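Side-chain contact in pvivax hypothetical protein (PDB 2B30), which is of unknown function but, as a haloacid dehalogenase-like hydrolase of the Cof type, is probably a magnesium-dependent phosphatase: residues N251-A254 / M255-F259. Residues are numbered along the deposited sequence; the frame is centred on the assembly and turned at random.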
ATOM      1  N   ASN A 251       2.396   2.955 -11.850  1.00 41.06           N
ATOM      2  CA  ASN A 251       2.966   3.504 -10.613  1.00 38.14           C
ATOM      3  C   ASN A 251       2.074   4.546  -9.916  1.00 38.08           C
ATOM      4  O   ASN A 251       2.480   5.141  -8.906  1.00 37.59           O
ATOM      5  CB  ASN A 251       4.376   4.068 -10.861  1.00 37.79           C
ATOM      6  CG  ASN A 251       4.378   5.267 -11.769  1.00 32.88           C
ATOM      7  OD1 ASN A 251       3.468   5.456 -12.575  1.00 35.42           O
ATOM      8  ND2 ASN A 251       5.400   6.093 -11.641  1.00 27.76           N
ATOM      9  N   ASP A 252       0.869   4.764 -10.452  1.00 37.13           N
ATOM     10  CA  ASP A 252      -0.133   5.642  -9.830  1.00 36.00           C
ATOM     11  C   ASP A 252      -1.267   4.857  -9.152  1.00 32.79           C
ATOM     12  O   ASP A 252      -2.068   5.428  -8.431  1.00 33.92           O
ATOM     13  CB  ASP A 252      -0.765   6.571 -10.884  1.00 36.90           C
ATOM     14  CG  ASP A 252       0.235   7.493 -11.543  1.00 40.55           C
ATOM     15  OD1 ASP A 252       0.965   8.202 -10.819  1.00 46.86           O
ATOM     16  OD2 ASP A 252       0.280   7.521 -12.793  1.00 47.40           O
ATOM     17  N   ILE A 253      -1.352   3.561  -9.397  1.00 31.26           N
ATOM     18  CA  ILE A 253      -2.544   2.793  -9.020  1.00 33.45           C
ATOM     19  C   ILE A 253      -2.834   2.758  -7.516  1.00 32.71           C
ATOM     20  O   ILE A 253      -3.996   2.824  -7.101  1.00 33.23           O
ATOM     21  CB  ILE A 253      -2.457   1.342  -9.556  1.00 34.19           C
ATOM     22  CG1 ILE A 253      -2.544   1.339 -11.079  1.00 33.00           C
ATOM     23  CG2 ILE A 253      -3.557   0.459  -8.962  1.00 35.42           C
ATOM     24  CD1 ILE A 253      -1.952   0.109 -11.652  1.00 36.84           C
ATOM     25  N   ALA A 254      -1.792   2.646  -6.702  1.00 33.98           N
ATOM     26  CA  ALA A 254      -1.978   2.590  -5.255  1.00 36.13           C
ATOM     27  C   ALA A 254      -2.476   3.909  -4.711  1.00 36.76           C
ATOM     28  O   ALA A 254      -3.214   3.909  -3.740  1.00 39.46           O
ATOM     29  CB  ALA A 254      -0.707   2.202  -4.553  1.00 37.50           C
ATOM     30  N   MET A 255      -2.076   5.027  -5.312  1.00 35.78           N
ATOM     31  CA  MET A 255      -2.570   6.316  -4.848  1.00 37.32           C
ATOM     32  C   MET A 255      -3.948   6.631  -5.428  1.00 37.65           C
ATOM     33  O   MET A 255      -4.713   7.372  -4.819  1.00 38.53           O
ATOM     34  CB  MET A 255      -1.577   7.435  -5.137  1.00 37.21           C
ATOM     35  CG  MET A 255      -1.571   7.948  -6.557  1.00 38.68           C
ATOM     36  SD  MET A 255      -0.402   9.302  -6.643  1.00 42.33           S
ATOM     37  CE  MET A 255      -0.550   9.782  -8.367  1.00 42.38           C
ATOM     38  N   LEU A 256      -4.275   6.067  -6.588  1.00 37.85           N
ATOM     39  CA  LEU A 256      -5.616   6.223  -7.159  1.00 38.09           C
ATOM     40  C   LEU A 256      -6.652   5.346  -6.430  1.00 40.27           C
ATOM     41  O   LEU A 256      -7.818   5.734  -6.294  1.00 41.20           O
ATOM     42  CB  LEU A 256      -5.600   5.902  -8.655  1.00 37.57           C
ATOM     43  CG  LEU A 256      -4.722   6.827  -9.507  1.00 38.31           C
ATOM     44  CD1 LEU A 256      -4.489   6.252 -10.906  1.00 35.44           C
ATOM     45  CD2 LEU A 256      -5.329   8.213  -9.584  1.00 38.18           C
ATOM     46  N   SER A 257      -6.225   4.174  -5.959  1.00 40.97           N
ATOM     47  CA  SER A 257      -7.117   3.250  -5.244  1.00 40.28           C
ATOM     48  C   SER A 257      -7.446   3.706  -3.830  1.00 38.76           C
ATOM     49  O   SER A 257      -8.599   3.633  -3.415  1.00 39.16           O
ATOM     50  CB  SER A 257      -6.500   1.851  -5.172  1.00 40.55           C
ATOM     51  OG  SER A 257      -6.439   1.254  -6.455  1.00 43.71           O
ATOM     52  N   ASN A 258      -6.438   4.167  -3.092  1.00 37.36           N
ATOM     53  CA  ASN A 258      -6.603   4.470  -1.665  1.00 37.04           C
ATOM     54  C   ASN A 258      -7.082   5.887  -1.340  1.00 36.12           C
ATOM     55  O   ASN A 258      -7.301   6.219  -0.174  1.00 36.84           O
ATOM     56  CB  ASN A 258      -5.312   4.167  -0.907  1.00 37.79           C
ATOM     57  CG  ASN A 258      -4.917   2.709  -1.001  1.00 38.24           C
ATOM     58  OD1 ASN A 258      -4.341   2.295  -1.989  1.00 45.21           O
ATOM     59  ND2 ASN A 258      -5.222   1.931   0.022  1.00 41.78           N
ATOM     60  N   PHE A 259      -7.258   6.720  -2.355  1.00 34.60           N
ATOM     61  CA  PHE A 259      -7.794   8.045  -2.138  1.00 32.97           C
ATOM     62  C   PHE A 259      -9.194   8.168  -2.730  1.00 35.59           C
ATOM     63  O   PHE A 259      -9.568   7.404  -3.628  1.00 34.43           O
ATOM     64  CB  PHE A 259      -6.833   9.082  -2.686  1.00 31.82           C
ATOM     65  CG  PHE A 259      -5.622   9.273  -1.822  1.00 32.85           C
ATOM     66  CD1 PHE A 259      -5.750   9.798  -0.534  1.00 32.08           C
ATOM     67  CD2 PHE A 259      -4.356   8.924  -2.276  1.00 32.99           C
ATOM     68  CE1 PHE A 259      -4.638   9.970   0.288  1.00 28.72           C
ATOM     69  CE2 PHE A 259      -3.241   9.084  -1.455  1.00 32.56           C
ATOM     70  CZ  PHE A 259      -3.386   9.607  -0.171  1.00 30.59           C
TER
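Met255 runs back alongside Asp252, both side chains extending in the same direction. Its CB comes within 3.9 Å of Asp252 O. A chi1 of 79° tucks CG over the main chain, against Asp252 O, and from there the extended chain carries CE to the carboxylate, 3.3 Å from Asp252 OD1 and near Asp252 CB. Leu256 flanks Asp252 as well: its CD1 packs on Asp252 CB at 3.7 Å, and its backbone N donates to Asp252 O at 2.9 Å. The N of Met255 adds a weak bond to the same oxygen. This short helix, 253-257, forms the crossover between parallel strands 243-247 and 261-264 of the HAD core sheet, with Met255 set against Val245 and Ile229 and Leu256 against Ala272. Asp252 has been seen as a calcium ligand in this protein; in this chain it stands beside the calcium held by Asp33, Asp35 and Asp248 without being bound to it. Its OD1 forms a salt bridge with Lys225, while OD2 accepts from the backbone N of Asp248 and of Ala249, so both carboxylate oxygens are held. The next carbonyl, Ile253 O, takes two bonds from Ser257, one from each side of its plane: from the backbone N at 2.8 Å and from OG at 3.0 Å. With Ser257 OG beside its own backbone N (chi1 -68°), the hydroxyl can reach back to this carbonyl, and it also lies near Ile253 CG2. Asn258 N bonds Ala254 O at 3.3 Å.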